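Long-range contact in Atp-dependent DNA ligase (Psychromonas sp., PDB 4D05), which probably seals nicks in DNA with ATP as cofactor, passing through an enzyme-adenylate intermediate: residues Pro226-Thr238 against Pro246-Tyr258. Residues are numbered along the deposited sequence; the frame is centred on the assembly and turned at random.
Sequences PPPIGSLITYRFT and PRFASFVRIRVIY. With SO4 (sulfate ion), chain D.
Strands 232-237 and 250-256 pair antiparallel at one border of the OB-domain sheet, and two classic beta bulges interrupt their register. At the first, Val252 and Arg253 both face Thr234; Val252 N binds Thr234 O at 2.9 Å, while the bond from Arg253 N is weak. At the second, Leu232 O accepts from both Arg255 N and Val256 N. Further along, Arg236 and Ser250 are hydrogen-bonded both ways.

Thr234 OG1 lies beside its own backbone N (chi1 -68°) and meets Arg255 NH1 at 2.9 Å, in the guanidinium plane. The bond is nearly straight (163°). Glu182 on strand 179-190 also bonds this hydroxyl. A valine in place of Thr234 would probably leave both Arg255 NH1 and Glu182 without this hydroxyl and the guanidinium freer to turn. Arg255 NE and NH2 of the same guanidinium bond a sulfate, NH2 2.9 Å from its O2 and NE to its O3. Arg253 NH2 lies 3.3 Å above the centre of the Arg255 guanidinium, and Arg253 bonds the same sulfate through NH1 and NH2. The ion probably comes from the crystallisation liquor.

The face of this OB-fold sheet that carries Ile233, Tyr235 and Phe251 is largely apolar. Ile233 CG2 touches the edge of the Phe251 ring, 3.8 Å from CE1, and Pro227 CG meets the same ring. Tyr235 crosses Pro246 at about a right angle, Tyr235 CE2 lying 3.6 Å from Pro246 CG, and the Tyr235 OH bonds Asn206. Pro246 also meets Phe237, whose CG rests 3.8 Å from Pro246 CB. Next to Phe237, Thr238 N bonds Arg247 O at 3.0 Å.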
ATOM      1  N   PRO A 226       4.531  31.059  -8.160  1.00  8.96           N
ATOM      2  CA  PRO A 226       5.111  29.869  -7.558  1.00  7.96           C
ATOM      3  C   PRO A 226       4.696  29.650  -6.096  1.00 10.07           C
ATOM      4  O   PRO A 226       4.168  30.559  -5.424  1.00  8.05           O
ATOM      5  CB  PRO A 226       6.617  30.151  -7.649  1.00  9.95           C
ATOM      6  CG  PRO A 226       6.710  31.601  -7.503  1.00 11.41           C
ATOM      7  CD  PRO A 226       5.529  32.128  -8.315  1.00 10.84           C
ATOM      8  N   PRO A 227       4.913  28.425  -5.605  1.00  9.94           N
ATOM      9  CA  PRO A 227       4.693  28.171  -4.180  1.00 10.10           C
ATOM     10  C   PRO A 227       5.572  29.104  -3.354  1.00  8.90           C
ATOM     11  O   PRO A 227       6.737  29.309  -3.715  1.00  8.66           O
ATOM     12  CB  PRO A 227       5.178  26.731  -3.986  1.00 12.79           C
ATOM     13  CG  PRO A 227       5.306  26.170  -5.329  1.00 13.00           C
ATOM     14  CD  PRO A 227       5.431  27.251  -6.318  1.00 12.00           C
ATOM     15  N   PRO A 228       5.040  29.634  -2.254  1.00  8.42           N
ATOM     16  CA  PRO A 228       5.853  30.518  -1.413  1.00  8.51           C
ATOM     17  C   PRO A 228       7.095  29.807  -0.884  1.00  5.28           C
ATOM     18  O   PRO A 228       7.039  28.619  -0.510  1.00  7.23           O
ATOM     19  CB  PRO A 228       4.918  30.853  -0.249  1.00  8.99           C
ATOM     20  CG  PRO A 228       3.535  30.641  -0.793  1.00  9.25           C
ATOM     21  CD  PRO A 228       3.675  29.468  -1.730  1.00 10.35           C
ATOM     22  N   ILE A 229       8.205  30.530  -0.780  1.00  5.54           N
ATOM     23  CA  ILE A 229       9.367  29.964  -0.122  1.00  4.84           C
ATOM     24  C   ILE A 229       8.971  29.771   1.328  1.00  4.25           C
ATOM     25  O   ILE A 229       8.247  30.607   1.898  1.00  5.56           O
ATOM     26  CB  ILE A 229      10.598  30.881  -0.268  1.00  4.28           C
ATOM     27  CG1 ILE A 229      11.014  30.934  -1.757  1.00  6.55           C
ATOM     28  CG2 ILE A 229      11.734  30.380   0.606  1.00  6.18           C
ATOM     29  CD1 ILE A 229      12.066  32.012  -2.073  1.00  6.07           C
ATOM     30  N   GLY A 230       9.340  28.617   1.881  1.00  5.80           N
ATOM     31  CA  GLY A 230       9.008  28.268   3.247  1.00  6.63           C
ATOM     32  C   GLY A 230       7.829  27.322   3.328  1.00  8.96           C
ATOM     33  O   GLY A 230       7.596  26.734   4.406  1.00  9.23           O
ATOM     34  N   SER A 231       7.070  27.180   2.234  1.00  6.97           N
ATOM     35  CA  SER A 231       5.893  26.347   2.273  1.00  8.38           C
ATOM     36  C   SER A 231       6.262  24.867   2.310  1.00  7.34           C
ATOM     37  O   SER A 231       7.343  24.454   1.841  1.00  7.09           O
ATOM     38  CB  SER A 231       4.955  26.649   1.116  1.00  9.24           C
ATOM     39  OG  SER A 231       5.512  26.357  -0.152  1.00  9.94           O
ATOM     40  N   LEU A 232       5.370  24.089   2.922  1.00  6.68           N
ATOM     41  CA  LEU A 232       5.483  22.645   2.929  1.00  6.33           C
ATOM     42  C   LEU A 232       4.690  22.139   1.742  1.00  6.40           C
ATOM     43  O   LEU A 232       3.511  22.439   1.627  1.00  6.45           O
ATOM     44  CB  LEU A 232       4.910  22.077   4.237  1.00  7.63           C
ATOM     45  CG  LEU A 232       5.105  20.561   4.397  1.00  7.78           C
ATOM     46  CD1 LEU A 232       6.568  20.248   4.678  1.00  8.74           C
ATOM     47  CD2 LEU A 232       4.165  19.990   5.496  1.00 10.60           C
ATOM     48  N   ILE A 233       5.350  21.400   0.850  1.00  7.14           N
ATOM     49  CA  ILE A 233       4.727  20.910  -0.359  1.00  7.57           C
ATOM     50  C   ILE A 233       4.829  19.406  -0.383  1.00  6.49           C
ATOM     51  O   ILE A 233       5.656  18.829   0.328  1.00  6.36           O
ATOM     52  CB  ILE A 233       5.348  21.545  -1.642  1.00  6.10           C
ATOM     53  CG1 ILE A 233       6.840  21.197  -1.824  1.00  7.16           C
ATOM     54  CG2 ILE A 233       5.145  23.063  -1.568  1.00  6.23           C
ATOM     55  CD1 ILE A 233       7.103  19.885  -2.501  1.00  9.45           C
ATOM     56  N   THR A 234       3.982  18.788  -1.212  1.00  5.50           N
ATOM     57  CA  THR A 234       4.069  17.367  -1.470  1.00  6.30           C
ATOM     58  C   THR A 234       4.680  17.175  -2.844  1.00  7.42           C
ATOM     59  O   THR A 234       4.303  17.863  -3.804  1.00  7.06           O
ATOM     60  CB  THR A 234       2.687  16.724  -1.453  1.00  6.79           C
ATOM     61  OG1 THR A 234       2.173  16.768  -0.116  1.00  9.85           O
ATOM     62  CG2 THR A 234       2.771  15.268  -1.901  1.00  7.03           C
ATOM     63  N   TYR A 235       5.633  16.249  -2.917  1.00  6.05           N
ATOM     64  CA  TYR A 235       6.235  15.869  -4.181  1.00  5.05           C
ATOM     65  C   TYR A 235       6.021  14.380  -4.389  1.00  6.35           C
ATOM     66  O   TYR A 235       5.752  13.649  -3.438  1.00  6.74           O
ATOM     67  CB  TYR A 235       7.710  16.227  -4.230  1.00  4.56           C
ATOM     68  CG  TYR A 235       8.568  15.506  -3.231  1.00  5.02           C
ATOM     69  CD1 TYR A 235       8.714  15.995  -1.938  1.00  5.15           C
ATOM     70  CD2 TYR A 235       9.247  14.361  -3.583  1.00  5.75           C
ATOM     71  CE1 TYR A 235       9.509  15.329  -0.999  1.00  5.08           C
ATOM     72  CE2 TYR A 235      10.042  13.688  -2.670  1.00  5.72           C
ATOM     73  CZ  TYR A 235      10.162  14.166  -1.373  1.00  6.07           C
ATOM     74  OH  TYR A 235      10.980  13.492  -0.472  1.00  8.47           O
ATOM     75  N   ARG A 236       6.144  13.976  -5.646  1.00  7.71           N
ATOM     76  CA  ARG A 236       5.917  12.613  -6.068  1.00  7.20           C
ATOM     77  C   ARG A 236       7.224  12.087  -6.624  1.00  7.15           C
ATOM     78  O   ARG A 236       8.020  12.852  -7.191  1.00  8.30           O
ATOM     79  CB  ARG A 236       4.809  12.627  -7.124  1.00  8.78           C
ATOM     80  CG  ARG A 236       4.468  11.279  -7.692  1.00 11.50           C
ATOM     81  CD  ARG A 236       3.240  11.370  -8.540  1.00 13.76           C
ATOM     82  NE  ARG A 236       2.084  11.855  -7.785  1.00 15.63           N
ATOM     83  CZ  ARG A 236       0.885  12.054  -8.332  1.00 23.84           C
ATOM     84  NH1 ARG A 236       0.670  11.810  -9.634  1.00 27.76           N
ATOM     85  NH2 ARG A 236      -0.114  12.492  -7.588  1.00 25.98           N
ATOM     86  N   PHE A 237       7.503  10.798  -6.409  1.00  7.71           N
ATOM     87  CA  PHE A 237       8.779  10.236  -6.820  1.00  7.84           C
ATOM     88  C   PHE A 237       8.686   8.718  -6.855  1.00  9.27           C
ATOM     89  O   PHE A 237       7.686   8.151  -6.464  1.00 10.40           O
ATOM     90  CB  PHE A 237       9.877  10.668  -5.838  1.00  8.30           C
ATOM     91  CG  PHE A 237       9.756  10.036  -4.477  1.00 10.20           C
ATOM     92  CD1 PHE A 237       8.844  10.501  -3.564  1.00  9.79           C
ATOM     93  CD2 PHE A 237      10.570   8.958  -4.110  1.00 10.85           C
ATOM     94  CE1 PHE A 237       8.731   9.922  -2.304  1.00 10.89           C
ATOM     95  CE2 PHE A 237      10.462   8.380  -2.833  1.00 12.75           C
ATOM     96  CZ  PHE A 237       9.542   8.878  -1.936  1.00 11.56           C
ATOM     97  N   THR A 238       9.742   8.066  -7.278  1.00  9.79           N
ATOM     98  CA  THR A 238       9.796   6.610  -7.083  1.00 12.68           C
ATOM     99  C   THR A 238      11.243   6.156  -6.876  1.00 12.77           C
ATOM    100  O   THR A 238      12.071   6.259  -7.773  1.00 14.30           O
ATOM    101  CB  THR A 238       9.074   5.860  -8.216  1.00 16.90           C
ATOM    102  OG1 THR A 238       9.088   4.463  -7.901  1.00 20.35           O
ATOM    103  CG2 THR A 238       9.744   6.078  -9.556  1.00 15.90           C
ATOM    104  N   PRO A 246      15.322  11.796  -4.029  1.00 10.90           N
ATOM    105  CA  PRO A 246      14.143  11.143  -4.630  1.00 10.50           C
ATOM    106  C   PRO A 246      14.194  11.168  -6.155  1.00 10.69           C
ATOM    107  O   PRO A 246      14.477  12.201  -6.778  1.00 10.89           O
ATOM    108  CB  PRO A 246      12.961  11.982  -4.108  1.00  9.12           C
ATOM    109  CG  PRO A 246      13.484  12.554  -2.790  1.00 10.04           C
ATOM    110  CD  PRO A 246      14.949  12.847  -3.077  1.00 10.62           C
ATOM    111  N   ARG A 247      13.925  10.012  -6.750  1.00 11.11           N
ATOM    112  CA  ARG A 247      14.080   9.833  -8.176  1.00 10.68           C
ATOM    113  C   ARG A 247      12.805  10.216  -8.933  1.00  9.71           C
ATOM    114  O   ARG A 247      11.686   9.914  -8.509  1.00  8.91           O
ATOM    115  CB  ARG A 247      14.470   8.363  -8.437  1.00 13.91           C
ATOM    116  CG  ARG A 247      15.267   8.104  -9.692  1.00 20.08           C
ATOM    117  CD  ARG A 247      15.809   6.628  -9.736  1.00 22.60           C
ATOM    118  NE  ARG A 247      14.726   5.704  -9.447  1.00 29.98           N
ATOM    119  CZ  ARG A 247      14.856   4.503  -8.898  0.33 33.33           C
ATOM    120  NH1 ARG A 247      16.058   4.026  -8.550  0.95 34.28           N
ATOM    121  NH2 ARG A 247      13.759   3.780  -8.693  1.00 33.72           N
ATOM    122  N   PHE A 248      12.983  10.900 -10.057  1.00  9.86           N
ATOM    123  CA  PHE A 248      11.875  11.342 -10.917  1.00  9.24           C
ATOM    124  C   PHE A 248      10.891  12.204 -10.131  1.00  9.01           C
ATOM    125  O   PHE A 248       9.685  12.071 -10.273  1.00 12.00           O
ATOM    126  CB  PHE A 248      11.173  10.126 -11.548  1.00 10.75           C
ATOM    127  CG  PHE A 248      12.129   9.174 -12.203  1.00 12.41           C
ATOM    128  CD1 PHE A 248      13.092   9.647 -13.090  1.00 12.66           C
ATOM    129  CD2 PHE A 248      12.080   7.813 -11.932  1.00 15.28           C
ATOM    130  CE1 PHE A 248      13.986   8.776 -13.663  1.00 14.37           C
ATOM    131  CE2 PHE A 248      12.974   6.943 -12.516  1.00 14.85           C
ATOM    132  CZ  PHE A 248      13.916   7.423 -13.380  1.00 15.90           C
ATOM    133  N   ALA A 249      11.422  13.100  -9.304  1.00  9.43           N
ATOM    134  CA  ALA A 249      10.604  13.916  -8.425  1.00  8.37           C
ATOM    135  C   ALA A 249       9.848  15.010  -9.198  1.00  7.86           C
ATOM    136  O   ALA A 249      10.388  15.629 -10.123  1.00 10.13           O
ATOM    137  CB  ALA A 249      11.481  14.529  -7.383  1.00  8.81           C
ATOM    138  N   SER A 250       8.586  15.192  -8.848  1.00  6.25           N
ATOM    139  CA  SER A 250       7.757  16.202  -9.464  1.00  5.81           C
ATOM    140  C   SER A 250       6.898  16.858  -8.382  1.00  5.66           C
ATOM    141  O   SER A 250       6.615  16.272  -7.353  1.00  6.02           O
ATOM    142  CB  SER A 250       6.878  15.589 -10.560  1.00  6.30           C
ATOM    143  OG  SER A 250       6.024  14.618  -9.998  1.00  7.62           O
ATOM    144  N   PHE A 251       6.456  18.063  -8.668  1.00  5.35           N
ATOM    145  CA  PHE A 251       5.634  18.842  -7.761  1.00  4.22           C
ATOM    146  C   PHE A 251       4.206  18.348  -7.793  1.00  5.26           C
ATOM    147  O   PHE A 251       3.649  18.149  -8.874  1.00  7.08           O
ATOM    148  CB  PHE A 251       5.676  20.319  -8.165  1.00  7.62           C
ATOM    149  CG  PHE A 251       4.787  21.218  -7.318  1.00  6.45           C
ATOM    150  CD1 PHE A 251       5.159  21.557  -6.035  1.00  6.20           C
ATOM    151  CD2 PHE A 251       3.624  21.744  -7.825  1.00  7.78           C
ATOM    152  CE1 PHE A 251       4.346  22.371  -5.261  1.00  7.93           C
ATOM    153  CE2 PHE A 251       2.817  22.568  -7.060  1.00  8.22           C
ATOM    154  CZ  PHE A 251       3.176  22.885  -5.794  1.00  8.13           C
ATOM    155  N   VAL A 252       3.619  18.157  -6.616  1.00  7.46           N
ATOM    156  CA  VAL A 252       2.195  17.843  -6.510  1.00  6.96           C
ATOM    157  C   VAL A 252       1.411  19.090  -6.104  1.00  6.74           C
ATOM    158  O   VAL A 252       0.707  19.655  -6.930  1.00  8.83           O
ATOM    159  CB  VAL A 252       1.919  16.692  -5.555  1.00  6.07           C
ATOM    160  CG1 VAL A 252       0.444  16.319  -5.575  1.00  6.78           C
ATOM    161  CG2 VAL A 252       2.706  15.479  -5.989  1.00  6.54           C
ATOM    162  N   ARG A 253       1.539  19.523  -4.849  1.00  5.11           N
ATOM    163  CA  ARG A 253       0.716  20.624  -4.348  1.00  6.44           C
ATOM    164  C   ARG A 253       1.229  21.136  -3.023  1.00  6.58           C
ATOM    165  O   ARG A 253       2.011  20.464  -2.331  1.00  8.56           O
ATOM    166  CB  ARG A 253      -0.746  20.192  -4.185  1.00  8.44           C
ATOM    167  CG  ARG A 253      -0.950  19.208  -3.049  1.00  8.93           C
ATOM    168  CD  ARG A 253      -2.297  18.532  -3.192  1.00 10.56           C
ATOM    169  NE  ARG A 253      -2.605  17.522  -2.185  1.00 11.05           N
ATOM    170  CZ  ARG A 253      -3.189  17.762  -1.010  1.00 14.58           C
ATOM    171  NH1 ARG A 253      -3.536  19.001  -0.653  1.00 16.48           N
ATOM    172  NH2 ARG A 253      -3.445  16.738  -0.186  1.00 15.90           N
ATOM    173  N   ILE A 254       0.820  22.361  -2.703  1.00  6.09           N
ATOM    174  CA  ILE A 254       1.099  22.964  -1.408  1.00  7.22           C
ATOM    175  C   ILE A 254       0.220  22.367  -0.318  1.00  8.15           C
ATOM    176  O   ILE A 254      -0.987  22.198  -0.506  1.00  9.85           O
ATOM    177  CB  ILE A 254       0.826  24.474  -1.498  1.00  7.26           C
ATOM    178  CG1 ILE A 254       1.768  25.107  -2.535  1.00  8.33           C
ATOM    179  CG2 ILE A 254       0.954  25.132  -0.133  1.00  8.56           C
ATOM    180  CD1 ILE A 254       1.406  26.532  -2.914  1.00  9.35           C
ATOM    181  N   ARG A 255       0.830  22.106   0.830  1.00  8.03           N
ATOM    182  CA  ARG A 255       0.113  21.635   2.013  1.00  8.61           C
ATOM    183  C   ARG A 255      -0.059  22.697   3.082  1.00  8.26           C
ATOM    184  O   ARG A 255      -1.146  22.868   3.634  1.00  8.77           O
ATOM    185  CB  ARG A 255       0.853  20.469   2.630  1.00  7.92           C
ATOM    186  CG  ARG A 255       1.105  19.304   1.664  1.00 11.60           C
ATOM    187  CD  ARG A 255      -0.168  18.807   0.986  1.00 11.43           C
ATOM    188  NE  ARG A 255      -1.056  18.117   1.913  1.00 11.79           N
ATOM    189  CZ  ARG A 255      -1.043  16.806   2.133  1.00 12.08           C
ATOM    190  NH1 ARG A 255      -0.156  16.018   1.525  1.00 14.68           N
ATOM    191  NH2 ARG A 255      -1.926  16.267   2.962  1.00 12.79           N
ATOM    192  N   VAL A 256       1.034  23.386   3.407  1.00  7.19           N
ATOM    193  CA  VAL A 256       1.016  24.379   4.466  1.00  7.60           C
ATOM    194  C   VAL A 256       1.898  25.553   4.045  1.00  9.07           C
ATOM    195  O   VAL A 256       3.016  25.352   3.572  1.00  9.45           O
ATOM    196  CB  VAL A 256       1.580  23.811   5.797  1.00  6.19           C
ATOM    197  CG1 VAL A 256       1.558  24.885   6.876  1.00  8.83           C
ATOM    198  CG2 VAL A 256       0.824  22.558   6.284  1.00  7.20           C
ATOM    199  N   ILE A 257       1.418  26.761   4.257  1.00  8.49           N
ATOM    200  CA  ILE A 257       2.288  27.947   4.072  1.00 11.11           C
ATOM    201  C   ILE A 257       2.932  28.335   5.401  1.00 16.88           C
ATOM    202  O   ILE A 257       2.269  28.516   6.430  1.00 18.75           O
ATOM    203  CB  ILE A 257       1.487  29.083   3.568  1.00 13.31           C
ATOM    204  CG1 ILE A 257       0.771  28.648   2.321  1.00 18.15           C
ATOM    205  CG2 ILE A 257       2.371  30.296   3.191  1.00 13.55           C
ATOM    206  CD1 ILE A 257      -0.414  29.445   2.088  1.00 24.89           C
ATOM    207  N   TYR A 258       4.238  28.480   5.395  1.00 25.20           N
ATOM    208  CA  TYR A 258       4.916  28.901   6.630  1.00 29.55           C
ATOM    209  C   TYR A 258       5.066  30.378   7.071  1.00 35.28           C
ATOM    210  O   TYR A 258       6.151  30.824   7.453  1.00 37.68           O
ATOM    211  CB  TYR A 258       5.960  27.928   7.190  1.00 28.88           C
ATOM    212  CG  TYR A 258       5.378  26.688   7.796  1.00 27.33           C
ATOM    213  CD1 TYR A 258       4.754  26.739   9.038  1.00 25.28           C
ATOM    214  CD2 TYR A 258       5.430  25.464   7.121  1.00 25.06           C
ATOM    215  CE1 TYR A 258       4.216  25.591   9.607  1.00 28.50           C
ATOM    216  CE2 TYR A 258       4.912  24.312   7.691  1.00 23.81           C
ATOM    217  CZ  TYR A 258       4.296  24.385   8.930  1.00 29.88           C
ATOM    218  OH  TYR A 258       3.750  23.253   9.502  1.00 33.93           O
TER
HETATM  219  S   SO4 D1259      -4.751  18.586   3.075  1.00 22.64           S
HETATM  220  O1  SO4 D1259      -5.396  17.648   2.134  1.00 24.74           O
HETATM  221  O2  SO4 D1259      -4.100  17.825   4.165  1.00 22.61           O
HETATM  222  O3  SO4 D1259      -3.691  19.435   2.458  1.00 22.57           O
HETATM  223  O4  SO4 D1259      -5.765  19.481   3.664  1.00 24.18           O
HETATM  224  O   HOH W   1       5.688  29.925   3.049  0.58 17.64           O